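Local coordinates for protein ribosomal RNA methyltransferase, putative (Plasmodium falciparum, PDB 2PLW) that binds S-adenosylmethionine through a Rossmann-like FtsJ (RlmE-family) domain and probably methylates the 2'-hydroxyl of a uridine in ribosomal RNA, at residues V65-M77 and N92-D104. Sequence-based numbering, arbitrary orientation.
With SAM (S-adenosylmethionine), chain C.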
loop_
_atom_site.group_PDB
_atom_site.type_symbol
_atom_site.label_atom_id
_atom_site.label_comp_id
_atom_site.label_asym_id
_atom_site.label_seq_id
_atom_site.Cartn_x
_atom_site.Cartn_y
_atom_site.Cartn_z
ATOM N N VAL A 65 -13.412 1.578 9.924
ATOM C CA VAL A 65 -12.485 1.781 8.826
ATOM C C VAL A 65 -12.971 2.950 7.990
ATOM O O VAL A 65 -14.173 3.019 7.661
ATOM C CB VAL A 65 -12.403 0.527 7.948
ATOM C CG1 VAL A 65 -11.492 0.792 6.699
ATOM C CG2 VAL A 65 -11.887 -0.678 8.797
ATOM N N TYR A 66 -12.052 3.850 7.638
ATOM C CA TYR A 66 -12.389 4.979 6.764
ATOM C C TYR A 66 -12.144 4.505 5.347
ATOM O O TYR A 66 -11.075 3.964 5.058
ATOM C CB TYR A 66 -11.479 6.167 7.016
ATOM C CG TYR A 66 -11.528 6.740 8.405
ATOM C CD1 TYR A 66 -12.415 7.757 8.722
ATOM C CD2 TYR A 66 -10.655 6.287 9.398
ATOM C CE1 TYR A 66 -12.443 8.307 10.002
ATOM C CE2 TYR A 66 -10.699 6.825 10.690
ATOM C CZ TYR A 66 -11.590 7.835 10.977
ATOM O OH TYR A 66 -11.652 8.380 12.248
ATOM N N PHE A 67 -13.112 4.690 4.459
ATOM C CA PHE A 67 -12.887 4.328 3.076
ATOM C C PHE A 67 -12.861 5.589 2.206
ATOM O O PHE A 67 -13.610 6.553 2.451
ATOM C CB PHE A 67 -13.958 3.343 2.572
ATOM C CG PHE A 67 -13.882 3.093 1.090
ATOM C CD1 PHE A 67 -12.832 2.359 0.559
ATOM C CD2 PHE A 67 -14.860 3.592 0.240
ATOM C CE1 PHE A 67 -12.766 2.121 -0.808
ATOM C CE2 PHE A 67 -14.803 3.367 -1.141
ATOM C CZ PHE A 67 -13.746 2.653 -1.661
ATOM N N ILE A 68 -11.993 5.568 1.200
ATOM C CA ILE A 68 -11.907 6.659 0.226
ATOM C C ILE A 68 -11.940 6.040 -1.152
ATOM O O ILE A 68 -11.070 5.245 -1.502
ATOM C CB ILE A 68 -10.620 7.511 0.412
ATOM C CG1 ILE A 68 -10.661 8.239 1.766
ATOM C CG2 ILE A 68 -10.438 8.463 -0.794
ATOM C CD1 ILE A 68 -9.314 8.899 2.166
ATOM N N GLN A 69 -12.952 6.393 -1.942
ATOM C CA GLN A 69 -12.933 5.932 -3.312
ATOM C C GLN A 69 -11.998 6.825 -4.133
ATOM O O GLN A 69 -12.104 8.059 -4.121
ATOM C CB GLN A 69 -14.326 5.881 -3.946
ATOM C CG GLN A 69 -14.261 5.217 -5.300
ATOM C CD GLN A 69 -15.571 5.286 -6.077
ATOM O OE1 GLN A 69 -16.420 6.120 -5.794
ATOM N NE2 GLN A 69 -15.727 4.400 -7.064
ATOM N N GLY A 70 -11.074 6.199 -4.835
ATOM C CA GLY A 70 -10.142 6.948 -5.678
ATOM C C GLY A 70 -9.092 6.095 -6.337
ATOM O O GLY A 70 -8.716 5.050 -5.827
ATOM N N GLU A 71 -8.636 6.528 -7.505
ATOM C CA GLU A 71 -7.586 5.814 -8.184
ATOM C C GLU A 71 -6.258 6.539 -7.930
ATOM O O GLU A 71 -6.068 7.674 -8.371
ATOM C CB GLU A 71 -7.894 5.730 -9.686
ATOM C CG GLU A 71 -6.772 5.094 -10.498
ATOM C CD GLU A 71 -7.139 4.927 -11.967
ATOM O OE1 GLU A 71 -8.180 5.466 -12.395
ATOM O OE2 GLU A 71 -6.378 4.264 -12.684
ATOM N N ILE A 72 -5.349 5.903 -7.191
ATOM C CA ILE A 72 -4.057 6.536 -6.956
ATOM C C ILE A 72 -3.334 6.711 -8.297
ATOM O O ILE A 72 -3.357 5.818 -9.139
ATOM C CB ILE A 72 -3.213 5.746 -5.919
ATOM C CG1 ILE A 72 -3.959 5.721 -4.587
ATOM C CG2 ILE A 72 -1.817 6.343 -5.808
ATOM C CD1 ILE A 72 -4.149 7.091 -3.901
ATOM N N GLY A 73 -2.751 7.880 -8.513
ATOM C CA GLY A 73 -2.178 8.198 -9.817
ATOM C C GLY A 73 -3.129 9.020 -10.670
ATOM O O GLY A 73 -2.748 9.487 -11.740
ATOM N N LYS A 74 -4.365 9.192 -10.204
ATOM C CA LYS A 74 -5.382 9.975 -10.921
ATOM C C LYS A 74 -6.177 10.930 -10.017
ATOM O O LYS A 74 -6.213 12.149 -10.240
ATOM C CB LYS A 74 -6.338 9.028 -11.661
ATOM C CG LYS A 74 -7.513 9.703 -12.359
ATOM C CD LYS A 74 -8.598 8.713 -12.711
ATOM C CE LYS A 74 -9.756 9.380 -13.446
ATOM N NZ LYS A 74 -10.324 10.560 -12.707
ATOM N N ASP A 75 -6.825 10.359 -9.001
ATOM C CA ASP A 75 -7.667 11.103 -8.054
ATOM C C ASP A 75 -6.925 11.725 -6.871
ATOM O O ASP A 75 -7.525 12.383 -6.034
ATOM C CB ASP A 75 -8.783 10.191 -7.549
ATOM C CG ASP A 75 -9.647 9.669 -8.676
ATOM O OD1 ASP A 75 -10.086 10.507 -9.512
ATOM O OD2 ASP A 75 -9.891 8.443 -8.728
ATOM N N ASN A 76 -5.632 11.475 -6.755
ATOM C CA ASN A 76 -4.817 12.342 -5.910
ATOM C C ASN A 76 -4.171 13.355 -6.844
ATOM O O ASN A 76 -3.946 13.066 -8.017
ATOM C CB ASN A 76 -3.763 11.588 -5.090
ATOM C CG ASN A 76 -2.798 10.794 -5.955
ATOM O OD1 ASN A 76 -3.174 9.830 -6.615
ATOM N ND2 ASN A 76 -1.550 11.223 -5.986
ATOM N N MET A 77 -3.889 14.539 -6.319
ATOM C CA MET A 77 -3.544 15.677 -7.199
ATOM C C MET A 77 -2.096 15.676 -7.700
ATOM O O MET A 77 -1.807 16.071 -8.853
ATOM C CB MET A 77 -3.896 16.989 -6.502
ATOM C CG MET A 77 -3.633 18.202 -7.372
ATOM S SD MET A 77 -4.668 18.152 -8.849
ATOM C CE MET A 77 -5.861 19.431 -8.449
ATOM N N ASN A 92 -7.457 16.717 -6.627
ATOM C CA ASN A 92 -7.715 17.023 -5.192
ATOM C C ASN A 92 -8.439 15.988 -4.301
ATOM O O ASN A 92 -8.279 16.044 -3.090
ATOM C CB ASN A 92 -8.490 18.372 -5.020
ATOM C CG ASN A 92 -7.578 19.579 -4.968
ATOM O OD1 ASN A 92 -6.550 19.619 -5.624
ATOM N ND2 ASN A 92 -7.969 20.583 -4.209
ATOM N N SER A 93 -9.240 15.087 -4.878
ATOM C CA SER A 93 -10.296 14.452 -4.088
ATOM C C SER A 93 -9.736 13.525 -3.009
ATOM O O SER A 93 -10.129 13.660 -1.868
ATOM C CB SER A 93 -11.348 13.739 -4.934
ATOM O OG SER A 93 -10.762 12.674 -5.671
ATOM N N VAL A 94 -8.826 12.622 -3.377
ATOM C CA VAL A 94 -8.162 11.737 -2.387
ATOM C C VAL A 94 -7.449 12.583 -1.325
ATOM O O VAL A 94 -7.580 12.357 -0.115
ATOM C CB VAL A 94 -7.213 10.708 -3.058
ATOM C CG1 VAL A 94 -6.288 10.021 -2.033
ATOM C CG2 VAL A 94 -8.021 9.633 -3.805
ATOM N N ASP A 95 -6.733 13.612 -1.765
ATOM C CA ASP A 95 -5.981 14.442 -0.815
ATOM C C ASP A 95 -6.864 15.138 0.216
ATOM O O ASP A 95 -6.532 15.190 1.392
ATOM C CB ASP A 95 -5.156 15.455 -1.568
ATOM C CG ASP A 95 -4.290 14.804 -2.615
ATOM O OD1 ASP A 95 -3.184 14.327 -2.285
ATOM O OD2 ASP A 95 -4.744 14.766 -3.777
ATOM N N TYR A 96 -7.975 15.704 -0.243
ATOM C CA TYR A 96 -8.861 16.412 0.671
ATOM C C TYR A 96 -9.622 15.475 1.610
ATOM O O TYR A 96 -9.819 15.786 2.797
ATOM C CB TYR A 96 -9.717 17.433 -0.088
ATOM C CG TYR A 96 -8.870 18.689 -0.251
ATOM C CD1 TYR A 96 -8.212 18.969 -1.457
ATOM C CD2 TYR A 96 -8.644 19.541 0.834
ATOM C CE1 TYR A 96 -7.403 20.069 -1.585
ATOM C CE2 TYR A 96 -7.830 20.677 0.700
ATOM C CZ TYR A 96 -7.216 20.920 -0.515
ATOM O OH TYR A 96 -6.413 22.016 -0.657
ATOM N N LYS A 97 -9.931 14.282 1.115
ATOM C CA LYS A 97 -10.483 13.244 1.987
ATOM C C LYS A 97 -9.464 12.779 3.032
ATOM O O LYS A 97 -9.809 12.602 4.192
ATOM C CB LYS A 97 -10.991 12.071 1.158
ATOM C CG LYS A 97 -12.225 12.438 0.341
ATOM C CD LYS A 97 -12.734 11.238 -0.404
ATOM C CE LYS A 97 -13.496 11.616 -1.683
ATOM N NZ LYS A 97 -13.623 10.422 -2.607
ATOM N N LEU A 98 -8.210 12.583 2.625
ATOM C CA LEU A 98 -7.135 12.326 3.600
ATOM C C LEU A 98 -6.962 13.445 4.609
ATOM O O LEU A 98 -6.767 13.185 5.787
ATOM C CB LEU A 98 -5.791 12.011 2.921
ATOM C CG LEU A 98 -5.749 10.643 2.264
ATOM C CD1 LEU A 98 -4.512 10.531 1.344
ATOM C CD2 LEU A 98 -5.790 9.483 3.311
ATOM N N LYS A 99 -7.036 14.688 4.142
ATOM C CA LYS A 99 -6.901 15.862 5.025
ATOM C C LYS A 99 -7.970 15.861 6.133
ATOM O O LYS A 99 -7.662 16.122 7.288
ATOM C CB LYS A 99 -7.006 17.142 4.186
ATOM C CG LYS A 99 -6.663 18.438 4.924
ATOM C CD LYS A 99 -6.711 19.646 3.976
ATOM C CE LYS A 99 -5.427 19.773 3.151
ATOM N NZ LYS A 99 -4.342 20.451 3.944
ATOM N N GLU A 100 -9.218 15.575 5.756
ATOM C CA GLU A 100 -10.340 15.447 6.686
ATOM C C GLU A 100 -10.004 14.475 7.809
ATOM O O GLU A 100 -10.339 14.714 8.956
ATOM C CB GLU A 100 -11.584 14.921 5.965
ATOM C CG GLU A 100 -12.454 15.947 5.275
ATOM C CD GLU A 100 -13.788 15.334 4.831
ATOM O OE1 GLU A 100 -14.837 15.698 5.417
ATOM O OE2 GLU A 100 -13.780 14.474 3.906
ATOM N N ILE A 101 -9.333 13.387 7.459
ATOM C CA ILE A 101 -9.056 12.282 8.387
ATOM C C ILE A 101 -7.776 12.521 9.212
ATOM O O ILE A 101 -7.771 12.357 10.441
ATOM C CB ILE A 101 -8.998 10.907 7.626
ATOM C CG1 ILE A 101 -10.317 10.562 6.935
ATOM C CG2 ILE A 101 -8.660 9.757 8.575
ATOM C CD1 ILE A 101 -10.158 9.528 5.808
ATOM N N LEU A 102 -6.706 12.923 8.530
ATOM C CA LEU A 102 -5.376 13.075 9.122
ATOM C C LEU A 102 -5.106 14.421 9.789
ATOM O O LEU A 102 -4.240 14.498 10.669
ATOM C CB LEU A 102 -4.289 12.875 8.050
ATOM C CG LEU A 102 -4.204 11.525 7.329
ATOM C CD1 LEU A 102 -3.240 11.637 6.185
ATOM C CD2 LEU A 102 -3.798 10.433 8.320
ATOM N N GLN A 103 -5.786 15.472 9.319
ATOM C CA GLN A 103 -5.437 16.857 9.664
ATOM C C GLN A 103 -3.968 17.144 9.335
ATOM O O GLN A 103 -3.615 17.295 8.170
ATOM C CB GLN A 103 -5.768 17.179 11.128
ATOM C CG GLN A 103 -7.237 17.013 11.502
ATOM C CD GLN A 103 -8.154 17.769 10.565
ATOM O OE1 GLN A 103 -7.955 18.969 10.305
ATOM N NE2 GLN A 103 -9.169 17.077 10.045
ATOM N N ASP A 104 -3.122 17.205 10.353
ATOM C CA ASP A 104 -1.710 17.537 10.164
ATOM C C ASP A 104 -0.776 16.321 10.255
ATOM O O ASP A 104 0.464 16.463 10.280
ATOM C CB ASP A 104 -1.306 18.623 11.164
ATOM C CG ASP A 104 -1.893 19.987 10.807
ATOM O OD1 ASP A 104 -2.193 20.204 9.613
ATOM O OD2 ASP A 104 -2.051 20.834 11.715
HETATM N N SAM C . -6.161 -6.485 -0.646
HETATM C CA SAM C . -7.598 -6.566 -1.075
HETATM C C SAM C . -8.439 -7.371 -0.082
HETATM O O SAM C . -7.866 -8.090 0.737
HETATM O OXT SAM C . -9.674 -7.309 -0.047
HETATM C CB SAM C . -7.675 -7.179 -2.479
HETATM C CG SAM C . -7.125 -6.163 -3.479
HETATM S SD SAM C . -7.499 -6.507 -5.209
HETATM C CE SAM C . -6.424 -7.933 -5.431
HETATM C "C5'" SAM C . -6.583 -5.205 -6.074
HETATM C "C4'" SAM C . -7.348 -3.881 -6.035
HETATM O "O4'" SAM C . -6.476 -2.853 -6.511
HETATM C "C3'" SAM C . -8.622 -3.820 -6.914
HETATM O "O3'" SAM C . -9.785 -3.729 -6.119
HETATM C "C2'" SAM C . -8.428 -2.560 -7.770
HETATM O "O2'" SAM C . -9.578 -1.745 -7.969
HETATM C "C1'" SAM C . -7.343 -1.827 -7.002
HETATM N N9 SAM C . -6.563 -0.850 -7.764
HETATM C C8 SAM C . -5.855 -1.032 -8.934
HETATM N N7 SAM C . -5.252 0.131 -9.257
HETATM C C5 SAM C . -5.568 1.044 -8.301
HETATM C C6 SAM C . -5.231 2.385 -8.109
HETATM N N6 SAM C . -4.450 3.028 -8.967
HETATM N N1 SAM C . -5.705 3.063 -7.015
HETATM C C2 SAM C . -6.518 2.442 -6.084
HETATM N N3 SAM C . -6.843 1.110 -6.261
HETATM C C4 SAM C . -6.388 0.438 -7.358
HETATM O O HOH W 1 -1.228 13.722 -4.228
#
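Ile-68 and Tyr-66, on edge strand 66-69 of the Rossmann-like methyltransferase sheet, pack against helix 93-102, which runs nearly antiparallel to the strand (165°) with the axes 8.9 Å apart. The apolar seam centres on Ile-68. Its CD1 lies against Lys-97 CB and meets Leu-98 CD2 and Ile-101 CD1, while a chi1 of -65° sets CG2 anti to the backbone N and carries it to Lys-97 CD at 3.6 Å, where it also touches Val-94 CG2. Ile-52 and Ile-54 of strand 49-55 help to bury this seam. At the far end Ile-101 covers one face of the Tyr-66 ring in a CH-pi contact, CG2 standing 4.0 Å from the ring centroid and almost on its normal, with CD1 against Tyr-66 CB. The Lys-97 chain, extended beyond CG, runs alongside Ile-68 in the opposite sense and brings NZ to a weak hydrogen bond with Gln-69 O.

Beyond the strand, polar contacts tie the cofactor loop to the start of the helix. Val-94 N donates to Asp-75 O at 3.0 Å. Asp-95 OD2 takes Met-77 N at 2.7 Å through its syn lone pair; the other oxygen, OD1, is hydrogen-bonded with Tyr-143 OH and has close by, at 2.8 Å, the oxygen of a water that accepts from Asn-76 ND2.

The same loop reads the adenine of S-adenosylmethionine through the backbone of Ile-72: its N donates to adenine N1 (2.9 Å) and its O accepts from N6. Asp-75 braces the loop from within, OD2 receiving Glu-71 N through the anti lone pair and OD1 pairing with Lys-74 NZ. The Ile-72 side chain turns back to the helix, where it crosses the Val-94 side chain at about a right angle, Ile-72 CD1 lying 4.1 Å from Val-94 CG1.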